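Local coordinates for protein prephenate dehydrogenase (Corynebacterium glutamicum ATCC 13032, PDB 3KTD) that probably catalyses the NAD(P)+-dependent oxidative decarboxylation of prephenate, a step toward tyrosine, at residues L71-V76 and V172-A177; T79-L84 and D99-K104; I167-V172 and L317-P322; T201-E206 and A243-N248. All blocks are in the same frame, centred on the assembly; numbering follows the deposited sequence.

Interaction 1: residues L71-V76 and V172-A177; sequences LIVLAV and VQMALA
Leu71 and Val73 meet Met174, modelled as selenomethionine, where strand 71-74 of the Rossmann-type nucleotide-binding domain is overlaid by helix 162-177. The contact is wholly apolar. The helix contributes a single side chain to it, while the strand contributes two residues whose CB atoms both point at the helix, one on either side of Ile72. Val73 and Met174 reach for each other tip to tip: CG2 of Val73 lies 3.7 Å from SE of Met174 and 4.0 Å from its CE. Leu71 is met more loosely, its CD2 standing 4.2 Å from the same SE as the two side chains cross at a slant. The chain of Met174 leaves the helix with CG opposite the backbone N (chi1 -170°) and runs straight through chi2. It then bends at chi3 (65°), which brings the terminal methyl round toward the valine. Its side chain also touches Trp147 of strand 146-149, so this buried residue packs against two strands of the sheet.

No hydrogen bond joins the two segments; the backbone bonds serve each element separately. Leu71 and Val73 pair with Cys12 of strand 11-14, and Ile72 pairs with Thr98 of strand 97-99, which puts strand 71-74 inside the parallel part of the sheet. The helix holds itself through bonds such as Leu176 N to Val172 O (2.9 Å). Between the two segments the nearest CA atoms, those of Leu71 and Met174, remain 9.6 Å apart, and the side chains span that distance, meeting at SE of Met174.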
loop_
_atom_site.group_PDB
_atom_site.type_symbol
_atom_site.label_atom_id
_atom_site.label_comp_id
_atom_site.label_asym_id
_atom_site.label_seq_id
_atom_site.Cartn_x
_atom_site.Cartn_y
_atom_site.Cartn_z
ATOM N N LEU A 71 14.636 16.572 30.492
ATOM C CA LEU A 71 13.462 15.880 29.992
ATOM C C LEU A 71 13.994 14.561 29.457
ATOM O O LEU A 71 14.882 14.560 28.616
ATOM C CB LEU A 71 12.796 16.685 28.888
ATOM C CG LEU A 71 11.631 16.006 28.171
ATOM C CD1 LEU A 71 10.478 15.729 29.105
ATOM C CD2 LEU A 71 11.195 16.884 27.002
ATOM N N ILE A 72 13.482 13.445 29.971
ATOM C CA ILE A 72 13.968 12.122 29.582
ATOM C C ILE A 72 13.072 11.505 28.508
ATOM O O ILE A 72 11.870 11.342 28.720
ATOM C CB ILE A 72 14.012 11.162 30.785
ATOM C CG1 ILE A 72 14.904 11.722 31.894
ATOM C CG2 ILE A 72 14.512 9.793 30.361
ATOM C CD1 ILE A 72 15.060 10.792 33.090
ATOM N N VAL A 73 13.646 11.158 27.360
ATOM C CA VAL A 73 12.877 10.523 26.295
ATOM C C VAL A 73 13.156 9.024 26.310
ATOM O O VAL A 73 14.298 8.600 26.122
ATOM C CB VAL A 73 13.244 11.093 24.910
ATOM C CG1 VAL A 73 12.526 10.321 23.812
ATOM C CG2 VAL A 73 12.914 12.575 24.827
ATOM N N LEU A 74 12.130 8.217 26.552
ATOM C CA LEU A 74 12.310 6.772 26.516
ATOM C C LEU A 74 12.064 6.335 25.079
ATOM O O LEU A 74 10.929 6.084 24.679
ATOM C CB LEU A 74 11.382 6.059 27.502
ATOM C CG LEU A 74 11.385 6.594 28.940
ATOM C CD1 LEU A 74 10.654 5.617 29.859
ATOM C CD2 LEU A 74 12.786 6.846 29.450
ATOM N N ALA A 75 13.155 6.276 24.312
ATOM C CA ALA A 75 13.144 5.931 22.887
ATOM C C ALA A 75 13.474 4.454 22.698
ATOM O O ALA A 75 14.461 4.091 22.051
ATOM C CB ALA A 75 14.147 6.807 22.135
ATOM N N VAL A 76 12.629 3.608 23.269
ATOM C CA VAL A 76 12.809 2.164 23.214
ATOM C C VAL A 76 11.512 1.476 22.787
ATOM O O VAL A 76 10.455 2.111 22.747
ATOM C CB VAL A 76 13.272 1.641 24.580
ATOM C CG1 VAL A 76 14.637 2.237 24.937
ATOM C CG2 VAL A 76 12.241 1.962 25.646
ATOM N N VAL A 172 6.332 19.430 23.772
ATOM C CA VAL A 172 5.767 20.010 22.568
ATOM C C VAL A 172 6.812 20.883 21.864
ATOM O O VAL A 172 6.957 20.837 20.634
ATOM C CB VAL A 172 4.518 20.823 22.898
ATOM C CG1 VAL A 172 3.973 21.485 21.657
ATOM C CG2 VAL A 172 3.477 19.921 23.508
ATOM N N GLN A 173 7.549 21.665 22.646
ATOM C CA GLN A 173 8.615 22.490 22.096
ATOM C C GLN A 173 9.676 21.640 21.433
ATOM O O GLN A 173 10.225 22.032 20.410
ATOM C CB GLN A 173 9.249 23.365 23.190
ATOM C CG GLN A 173 8.376 24.525 23.598
ATOM C CD GLN A 173 8.029 25.390 22.420
ATOM O OE1 GLN A 173 6.872 25.462 22.004
ATOM N NE2 GLN A 173 9.041 26.003 21.827
HETATM N N MSE A 174 9.957 20.481 22.028
HETATM C CA MSE A 174 10.918 19.523 21.486
HETATM C C MSE A 174 10.435 18.995 20.124
HETATM O O MSE A 174 11.157 19.084 19.122
HETATM C CB MSE A 174 11.125 18.362 22.470
HETATM C CG MSE A 174 12.282 17.441 22.124
HETATM SE SE MSE A 174 12.322 15.781 23.142
HETATM C CE MSE A 174 10.686 14.957 22.496
ATOM N N ALA A 175 9.219 18.456 20.089
ATOM C CA ALA A 175 8.637 17.938 18.848
ATOM C C ALA A 175 8.604 19.010 17.759
ATOM O O ALA A 175 8.846 18.718 16.580
ATOM C CB ALA A 175 7.236 17.406 19.097
ATOM N N LEU A 176 8.306 20.251 18.150
ATOM C CA LEU A 176 8.265 21.353 17.186
ATOM C C LEU A 176 9.688 21.758 16.758
ATOM O O LEU A 176 9.909 22.105 15.597
ATOM C CB LEU A 176 7.501 22.558 17.744
ATOM C CG LEU A 176 5.997 22.421 18.025
ATOM C CD1 LEU A 176 5.524 23.666 18.797
ATOM C CD2 LEU A 176 5.172 22.219 16.760
ATOM N N ALA A 177 10.647 21.685 17.687
ATOM C CA ALA A 177 12.054 22.004 17.397
ATOM C C ALA A 177 12.668 21.157 16.262
ATOM O O ALA A 177 13.636 21.602 15.623
ATOM C CB ALA A 177 12.898 21.870 18.661
#

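Interaction 2: residues T79-L84 and D99-K104; sequences TAIDSL and DVVSVK
Ile81 meets Asp99 and Val101 within a beta-alpha-beta crossover of the Rossmann-type domain: strand 71-74 leads into helix 78-91, which returns the chain to the parallel neighbouring strand 97-99 and the loop beyond it. Along the helix segment, Ala80 comes first. Its O accepts a hydrogen bond from Ser83 OG at 3.2 Å, the donor tilted somewhat from the carbonyl plane, a local tie on the helix surface. Ile81 follows and carries the contact. Its CG1, placed opposite the carbonyl carbon by chi1 (-80°), lies 3.9 Å from Val101 CG2, and the two side chains run past each other in opposite directions. The side chains of Ile81 and Asp99 cross nearly at a right angle, with CD1 of Ile81 4.2 Å from CB of Asp99, so the methyl touches the stem and leaves the carboxylate to other partners. Ile81 also packs on Val76 of the loop before the helix. Farther on, Asp82 faces Arg114 in a long, weak ion pair.

The loop that receives Ile81 is shaped by Asp99. Its OD2 accepts from Val101 N at 3.0 Å, the donor standing above the carboxylate plane, and this bond closes an Asx turn; OD1 is taken by Tyr120 OH. Lys104 folds back into the loop to complete a polar network around the Asp99 carboxylate. Its NZ donates to Val101 O at 2.9 Å and, from above the carbonyl plane, to Val103 O. In the same grip NZ forms a salt bridge with the syn lone pair of Asp99 OD2, at 2.6 Å.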
loop_
_atom_site.group_PDB
_atom_site.type_symbol
_atom_site.label_atom_id
_atom_site.label_comp_id
_atom_site.label_asym_id
_atom_site.label_seq_id
_atom_site.Cartn_x
_atom_site.Cartn_y
_atom_site.Cartn_z
ATOM N N THR A 79 8.394 -3.425 24.672
ATOM C CA THR A 79 8.876 -4.489 25.573
ATOM C C THR A 79 9.968 -4.016 26.537
ATOM O O THR A 79 10.216 -4.652 27.553
ATOM C CB THR A 79 9.409 -5.720 24.797
ATOM O OG1 THR A 79 10.664 -5.402 24.184
ATOM C CG2 THR A 79 8.390 -6.201 23.739
ATOM N N ALA A 80 10.615 -2.906 26.208
ATOM C CA ALA A 80 11.683 -2.365 27.027
ATOM C C ALA A 80 11.201 -1.289 27.996
ATOM O O ALA A 80 11.912 -0.964 28.933
ATOM C CB ALA A 80 12.769 -1.807 26.142
ATOM N N ILE A 81 10.002 -0.755 27.782
ATOM C CA ILE A 81 9.457 0.349 28.585
ATOM C C ILE A 81 9.482 0.148 30.108
ATOM O O ILE A 81 10.047 0.980 30.824
ATOM C CB ILE A 81 8.012 0.710 28.135
ATOM C CG1 ILE A 81 8.048 1.580 26.887
ATOM C CG2 ILE A 81 7.276 1.474 29.209
ATOM C CD1 ILE A 81 8.580 2.984 27.153
ATOM N N ASP A 82 8.880 -0.933 30.599
ATOM C CA ASP A 82 8.807 -1.170 32.050
ATOM C C ASP A 82 10.157 -1.097 32.753
ATOM O O ASP A 82 10.270 -0.494 33.815
ATOM C CB ASP A 82 8.180 -2.528 32.366
ATOM C CG ASP A 82 6.701 -2.576 32.075
ATOM O OD1 ASP A 82 6.126 -1.584 31.581
ATOM O OD2 ASP A 82 6.108 -3.635 32.349
ATOM N N SER A 83 11.184 -1.708 32.176
ATOM C CA SER A 83 12.473 -1.702 32.836
ATOM C C SER A 83 13.058 -0.288 32.849
ATOM O O SER A 83 13.741 0.087 33.793
ATOM C CB SER A 83 13.442 -2.703 32.204
ATOM O OG SER A 83 13.967 -2.223 30.990
ATOM N N LEU A 84 12.792 0.488 31.806
ATOM C CA LEU A 84 13.264 1.876 31.758
ATOM C C LEU A 84 12.433 2.777 32.689
ATOM O O LEU A 84 12.948 3.747 33.237
ATOM C CB LEU A 84 13.271 2.416 30.320
ATOM C CG LEU A 84 14.559 2.267 29.496
ATOM C CD1 LEU A 84 15.592 3.298 29.932
ATOM C CD2 LEU A 84 15.144 0.866 29.567
ATOM N N ASP A 99 7.668 9.143 26.221
ATOM C CA ASP A 99 7.986 7.925 25.472
ATOM C C ASP A 99 7.685 8.135 23.991
ATOM O O ASP A 99 7.198 9.187 23.608
ATOM C CB ASP A 99 7.182 6.736 25.995
ATOM C CG ASP A 99 5.748 6.732 25.498
ATOM O OD1 ASP A 99 4.995 7.663 25.841
ATOM O OD2 ASP A 99 5.374 5.785 24.774
ATOM N N VAL A 100 7.952 7.130 23.163
ATOM C CA VAL A 100 7.737 7.248 21.715
ATOM C C VAL A 100 6.934 6.086 21.096
ATOM O O VAL A 100 6.838 5.966 19.876
ATOM C CB VAL A 100 9.076 7.333 21.011
ATOM C CG1 VAL A 100 9.877 8.512 21.563
ATOM C CG2 VAL A 100 9.823 6.020 21.179
ATOM N N VAL A 101 6.311 5.272 21.942
ATOM C CA VAL A 101 5.711 4.019 21.500
ATOM C C VAL A 101 4.385 4.161 20.750
ATOM O O VAL A 101 3.536 4.973 21.084
ATOM C CB VAL A 101 5.559 3.063 22.701
ATOM C CG1 VAL A 101 4.866 1.775 22.307
ATOM C CG2 VAL A 101 6.942 2.769 23.300
ATOM N N SER A 102 4.250 3.326 19.727
ATOM C CA SER A 102 3.073 3.205 18.855
ATOM C C SER A 102 1.728 3.078 19.564
ATOM O O SER A 102 0.722 3.512 19.021
ATOM C CB SER A 102 3.277 1.994 17.922
ATOM O OG SER A 102 3.982 0.928 18.573
ATOM N N VAL A 103 1.712 2.462 20.747
ATOM C CA VAL A 103 0.499 2.306 21.559
ATOM C C VAL A 103 0.683 3.131 22.828
ATOM O O VAL A 103 1.785 3.202 23.358
ATOM C CB VAL A 103 0.246 0.830 21.927
ATOM C CG1 VAL A 103 -1.058 0.677 22.689
ATOM C CG2 VAL A 103 0.206 -0.015 20.679
ATOM N N LYS A 104 -0.395 3.744 23.313
ATOM C CA LYS A 104 -0.314 4.710 24.419
ATOM C C LYS A 104 -1.019 4.282 25.706
ATOM O O LYS A 104 -0.525 4.566 26.800
ATOM C CB LYS A 104 -0.862 6.057 23.947
ATOM C CG LYS A 104 0.113 6.833 23.091
ATOM C CD LYS A 104 1.076 7.608 23.959
ATOM C CE LYS A 104 2.487 7.477 23.484
ATOM N NZ LYS A 104 2.995 6.100 23.677
#

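Interaction 3: residues I167-V172 and L317-P322; sequences IWKDVV and LHPGTP
Trp168 and Lys169 of helix 162-177 pack against Leu317 and Pro319 in an apolar, partly buried contact between the nucleotide-binding domain and the C-terminal beta-alpha-beta unit, in which adjacent parallel strands 314-317 and 337-340 are joined by helix 324-334. The receiving segment is the loop that leaves strand 314-317. The far end of the indole does the touching: CH2 of Trp168 lies 3.9 Å from CD1 of Leu317, the two side chains crossing at about a right angle, while CZ3 stands 4.3 Å from CG of Pro319. Both partners approach the ring obliquely. One face of the indole is occupied from within its own helix, where Val172 CG2 sits 3.7 Å above the plane, over the centre. Trp164 and Trp324 also meet this ring, making it part of an aromatic cluster between helix 162-177 and helix 324-334.

Lys169 adds the aliphatic part of its chain. Its CB points to the side of the loop, but the extended chi2 (-170°) carries CD out to it. Pro319 itself occupies the second position of a beta turn, Gly320 being the third, closed by Thr321 N to His318 O at 3.1 Å. The turn presents the proline ring to the helix, and CB of Pro319 lies 4.1 Å from CD of Lys169.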
loop_
_atom_site.group_PDB
_atom_site.type_symbol
_atom_site.label_atom_id
_atom_site.label_comp_id
_atom_site.label_asym_id
_atom_site.label_seq_id
_atom_site.Cartn_x
_atom_site.Cartn_y
_atom_site.Cartn_z
ATOM N N ILE A 167 6.418 20.355 31.974
ATOM C CA ILE A 167 6.978 19.196 31.272
ATOM C C ILE A 167 6.286 19.047 29.917
ATOM O O ILE A 167 6.930 18.842 28.885
ATOM C CB ILE A 167 6.786 17.898 32.065
ATOM C CG1 ILE A 167 7.639 17.912 33.334
ATOM C CG2 ILE A 167 7.170 16.692 31.217
ATOM C CD1 ILE A 167 7.276 16.810 34.318
ATOM N N TRP A 168 4.966 19.175 29.930
ATOM C CA TRP A 168 4.181 19.074 28.709
ATOM C C TRP A 168 4.658 20.076 27.663
ATOM O O TRP A 168 4.827 19.714 26.499
ATOM C CB TRP A 168 2.703 19.296 29.017
ATOM C CG TRP A 168 1.828 19.204 27.831
ATOM C CD1 TRP A 168 1.223 18.089 27.347
ATOM C CD2 TRP A 168 1.433 20.280 26.983
ATOM N NE1 TRP A 168 0.476 18.403 26.240
ATOM C CE2 TRP A 168 0.590 19.743 25.996
ATOM C CE3 TRP A 168 1.713 21.652 26.959
ATOM C CZ2 TRP A 168 0.026 20.520 24.995
ATOM C CZ3 TRP A 168 1.147 22.432 25.959
ATOM C CH2 TRP A 168 0.313 21.861 24.991
ATOM N N LYS A 169 4.883 21.321 28.078
ATOM C CA LYS A 169 5.366 22.355 27.166
ATOM C C LYS A 169 6.684 21.954 26.513
ATOM O O LYS A 169 6.780 21.941 25.283
ATOM C CB LYS A 169 5.491 23.705 27.869
ATOM C CG LYS A 169 4.133 24.364 28.104
ATOM C CD LYS A 169 4.213 25.827 28.583
ATOM C CE LYS A 169 4.406 25.973 30.087
ATOM N NZ LYS A 169 4.063 27.356 30.496
ATOM N N ASP A 170 7.681 21.593 27.315
ATOM C CA ASP A 170 8.971 21.178 26.759
ATOM C C ASP A 170 8.846 20.022 25.735
ATOM O O ASP A 170 9.545 20.009 24.729
ATOM C CB ASP A 170 9.956 20.806 27.874
ATOM C CG ASP A 170 10.590 22.029 28.549
ATOM O OD1 ASP A 170 10.601 23.142 27.973
ATOM O OD2 ASP A 170 11.110 21.869 29.668
ATOM N N VAL A 171 7.949 19.073 25.976
ATOM C CA VAL A 171 7.772 17.961 25.049
ATOM C C VAL A 171 7.256 18.479 23.713
ATOM O O VAL A 171 7.696 18.040 22.651
ATOM C CB VAL A 171 6.799 16.890 25.605
ATOM C CG1 VAL A 171 6.345 15.944 24.501
ATOM C CG2 VAL A 171 7.446 16.121 26.755
ATOM N N VAL A 172 6.332 19.430 23.772
ATOM C CA VAL A 172 5.767 20.010 22.568
ATOM C C VAL A 172 6.812 20.883 21.864
ATOM O O VAL A 172 6.957 20.837 20.634
ATOM C CB VAL A 172 4.518 20.823 22.898
ATOM C CG1 VAL A 172 3.973 21.485 21.657
ATOM C CG2 VAL A 172 3.477 19.921 23.508
ATOM N N LEU A 317 -2.533 27.315 20.858
ATOM C CA LEU A 317 -2.836 27.271 22.285
ATOM C C LEU A 317 -2.064 28.358 23.000
ATOM O O LEU A 317 -1.006 28.772 22.547
ATOM C CB LEU A 317 -2.457 25.923 22.894
ATOM C CG LEU A 317 -2.950 24.676 22.165
ATOM C CD1 LEU A 317 -2.626 23.443 22.989
ATOM C CD2 LEU A 317 -4.436 24.761 21.878
ATOM N N HIS A 318 -2.602 28.812 24.125
ATOM C CA HIS A 318 -1.934 29.794 24.963
ATOM C C HIS A 318 -1.950 29.269 26.390
ATOM O O HIS A 318 -2.736 29.739 27.213
ATOM C CB HIS A 318 -2.641 31.152 24.886
ATOM C CG HIS A 318 -2.686 31.738 23.510
ATOM N ND1 HIS A 318 -3.720 31.491 22.629
ATOM C CD2 HIS A 318 -1.830 32.566 22.863
ATOM C CE1 HIS A 318 -3.498 32.140 21.499
ATOM N NE2 HIS A 318 -2.357 32.797 21.614
ATOM N N PRO A 319 -1.097 28.277 26.692
ATOM C CA PRO A 319 -1.020 27.762 28.057
ATOM C C PRO A 319 -1.016 28.901 29.069
ATOM O O PRO A 319 -0.348 29.905 28.849
ATOM C CB PRO A 319 0.316 27.020 28.078
ATOM C CG PRO A 319 0.521 26.586 26.688
ATOM C CD PRO A 319 -0.142 27.604 25.798
ATOM N N GLY A 320 -1.771 28.751 30.151
ATOM C CA GLY A 320 -1.900 29.804 31.157
ATOM C C GLY A 320 -3.265 30.463 31.073
ATOM O O GLY A 320 -3.973 30.539 32.075
ATOM N N THR A 321 -3.636 30.930 29.878
ATOM C CA THR A 321 -4.948 31.557 29.647
ATOM C C THR A 321 -6.099 30.643 30.075
ATOM O O THR A 321 -6.023 29.423 29.908
ATOM C CB THR A 321 -5.180 31.889 28.146
ATOM O OG1 THR A 321 -4.077 32.636 27.638
ATOM C CG2 THR A 321 -6.468 32.703 27.945
ATOM N N PRO A 322 -7.170 31.228 30.637
ATOM C CA PRO A 322 -8.336 30.436 30.979
ATOM C C PRO A 322 -8.846 29.547 29.848
ATOM O O PRO A 322 -8.813 29.934 28.677
ATOM C CB PRO A 322 -9.374 31.503 31.317
ATOM C CG PRO A 322 -8.571 32.588 31.952
ATOM C CD PRO A 322 -7.221 32.562 31.274
#

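Interaction 4: residues T201-E206 and A243-N248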
loop_
_atom_site.group_PDB
_atom_site.type_symbol
_atom_site.label_atom_id
_atom_site.label_comp_id
_atom_site.label_asym_id
_atom_site.label_seq_id
_atom_site.Cartn_x
_atom_site.Cartn_y
_atom_site.Cartn_z
ATOM N N THR A 201 -3.739 -1.835 9.259
ATOM C CA THR A 201 -2.954 -1.728 8.025
ATOM C C THR A 201 -1.968 -2.882 7.989
ATOM O O THR A 201 -1.866 -3.607 6.990
ATOM C CB THR A 201 -2.208 -0.386 7.918
ATOM O OG1 THR A 201 -3.152 0.687 7.966
ATOM C CG2 THR A 201 -1.398 -0.291 6.614
ATOM N N HIS A 202 -1.269 -3.075 9.105
ATOM C CA HIS A 202 -0.311 -4.184 9.223
ATOM C C HIS A 202 -0.962 -5.575 9.168
ATOM O O HIS A 202 -0.416 -6.462 8.535
ATOM C CB HIS A 202 0.548 -4.029 10.477
ATOM C CG HIS A 202 1.594 -2.965 10.352
ATOM N ND1 HIS A 202 1.484 -1.735 10.961
ATOM C CD2 HIS A 202 2.754 -2.939 9.656
ATOM C CE1 HIS A 202 2.543 -1.004 10.662
ATOM N NE2 HIS A 202 3.327 -1.710 9.867
ATOM N N ILE A 203 -2.118 -5.752 9.804
ATOM C CA ILE A 203 -2.804 -7.039 9.791
ATOM C C ILE A 203 -3.221 -7.417 8.363
ATOM O O ILE A 203 -3.005 -8.543 7.932
ATOM C CB ILE A 203 -4.060 -7.036 10.662
ATOM C CG1 ILE A 203 -3.712 -6.890 12.143
ATOM C CG2 ILE A 203 -4.826 -8.330 10.477
ATOM C CD1 ILE A 203 -3.106 -8.128 12.756
ATOM N N LEU A 204 -3.809 -6.467 7.640
ATOM C CA LEU A 204 -4.249 -6.692 6.269
ATOM C C LEU A 204 -3.064 -6.974 5.349
ATOM O O LEU A 204 -3.165 -7.802 4.440
ATOM C CB LEU A 204 -5.045 -5.497 5.747
ATOM C CG LEU A 204 -6.348 -5.154 6.478
ATOM C CD1 LEU A 204 -6.973 -3.906 5.907
ATOM C CD2 LEU A 204 -7.340 -6.299 6.422
ATOM N N ALA A 205 -1.944 -6.296 5.595
ATOM C CA ALA A 205 -0.716 -6.513 4.827
ATOM C C ALA A 205 -0.189 -7.954 4.963
ATOM O O ALA A 205 0.209 -8.579 3.971
ATOM C CB ALA A 205 0.333 -5.529 5.255
ATOM N N GLU A 206 -0.195 -8.484 6.184
ATOM C CA GLU A 206 0.237 -9.868 6.402
ATOM C C GLU A 206 -0.714 -10.818 5.650
ATOM O O GLU A 206 -0.276 -11.728 4.936
ATOM C CB GLU A 206 0.226 -10.254 7.892
ATOM C CG GLU A 206 0.992 -9.340 8.889
ATOM C CD GLU A 206 2.513 -9.354 8.755
ATOM O OE1 GLU A 206 3.056 -9.774 7.706
ATOM O OE2 GLU A 206 3.167 -8.909 9.720
ATOM N N ALA A 243 4.032 -6.646 18.771
ATOM C CA ALA A 243 4.075 -5.665 19.870
ATOM C C ALA A 243 2.938 -4.663 19.721
ATOM O O ALA A 243 2.082 -4.550 20.616
ATOM C CB ALA A 243 5.419 -4.936 19.893
HETATM N N MSE A 244 2.941 -3.961 18.582
HETATM C CA MSE A 244 1.872 -3.039 18.205
HETATM C C MSE A 244 0.498 -3.643 18.486
HETATM O O MSE A 244 -0.236 -3.198 19.378
HETATM C CB MSE A 244 1.910 -2.758 16.691
HETATM C CG MSE A 244 3.001 -1.849 16.141
HETATM SE SE MSE A 244 2.708 -1.776 14.205
HETATM C CE MSE A 244 4.356 -0.869 13.605
ATOM N N CYS A 245 0.175 -4.687 17.730
ATOM C CA CYS A 245 -1.166 -5.257 17.736
ATOM C C CYS A 245 -1.592 -5.831 19.060
ATOM O O CYS A 245 -2.736 -5.638 19.471
ATOM C CB CYS A 245 -1.276 -6.324 16.656
ATOM S SG CYS A 245 -0.897 -5.649 15.039
ATOM N N GLU A 246 -0.681 -6.536 19.728
ATOM C CA GLU A 246 -1.007 -7.168 21.011
ATOM C C GLU A 246 -1.198 -6.119 22.106
ATOM O O GLU A 246 -2.141 -6.211 22.896
ATOM C CB GLU A 246 0.043 -8.217 21.385
ATOM C CG GLU A 246 0.004 -9.437 20.464
ATOM C CD GLU A 246 1.255 -10.294 20.508
ATOM O OE1 GLU A 246 2.313 -9.816 20.963
ATOM O OE2 GLU A 246 1.187 -11.455 20.059
ATOM N N SER A 247 -0.324 -5.109 22.126
ATOM C CA SER A 247 -0.464 -3.969 23.052
ATOM C C SER A 247 -1.825 -3.288 22.917
ATOM O O SER A 247 -2.385 -2.822 23.903
ATOM C CB SER A 247 0.604 -2.906 22.774
ATOM O OG SER A 247 1.921 -3.424 22.856
ATOM N N ASN A 248 -2.342 -3.234 21.689
ATOM C CA ASN A 248 -3.584 -2.530 21.381
ATOM C C ASN A 248 -4.689 -3.460 20.853
ATOM O O ASN A 248 -5.485 -3.075 20.001
ATOM C CB ASN A 248 -3.265 -1.439 20.346
ATOM C CG ASN A 248 -4.334 -0.376 20.255
ATOM O OD1 ASN A 248 -5.048 -0.109 21.219
ATOM N ND2 ASN A 248 -4.440 0.250 19.088
#
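His202 and Met244, the latter modelled as selenomethionine, make the first of two side-chain pairs between helix 187-214 and helix 238-247. SE of Met244 lies 3.9 Å from the centroid of the imidazole and 36° off the ring normal, an oblique sulfur-aromatic type of contact with selenium in place of sulfur. The methyl beyond it, CE, reaches the CE1 corner of His202 at 3.5 Å. Met244 gets there on a chain extended from CG to its end (chi2 179°), crossing the histidine side chain at about a right angle. In the second pair, CD1 of Ile203 touches SG of Cys245 at 4.0 Å. Ile203 leaves its helix obliquely to the partner, and only the end of its side chain turns in.

Outside this shell, His202 ND1 makes a weak hydrogen bond to Ser198 O one turn back, which may help to set the rotation of the imidazole, and Val233 packs on the same side chain. Met244 also touches His199. Leu252 of helix 249-270 lies against both Ile203 and Cys245. Farther out comes the second subunit: its Leu280 packs on Ile203 and its Ile277 on Cys245, while Glu246 OE2 accepts from Ile277 N of that subunit. Helix packing that continues, largely through apolar side chains, into the partner subunit fits the all-helical dimerization domain of the prephenate dehydrogenase family.

From the N terminus, strand 71-74 opens the loop that interaction 1 closes at helix 162-177. Interaction 2 nests inside it as a short crossover, and the two touch where Val100 lies against Val73 and Ala75. Interaction 3 starts from the same helix, sharing Val172 with interaction 1, and crosses it along the chain, carrying the connection on to the C-terminal beta-alpha-beta unit. Interaction 4 nests within the long loop of interaction 3 yet sits far from it, the centres about 33 Å apart. It follows interaction 2 in series, and Val103 packs on Met244 and Ser247, linking the loop after strand 97-99 of the nucleotide-binding domain to the helical dimerization domain.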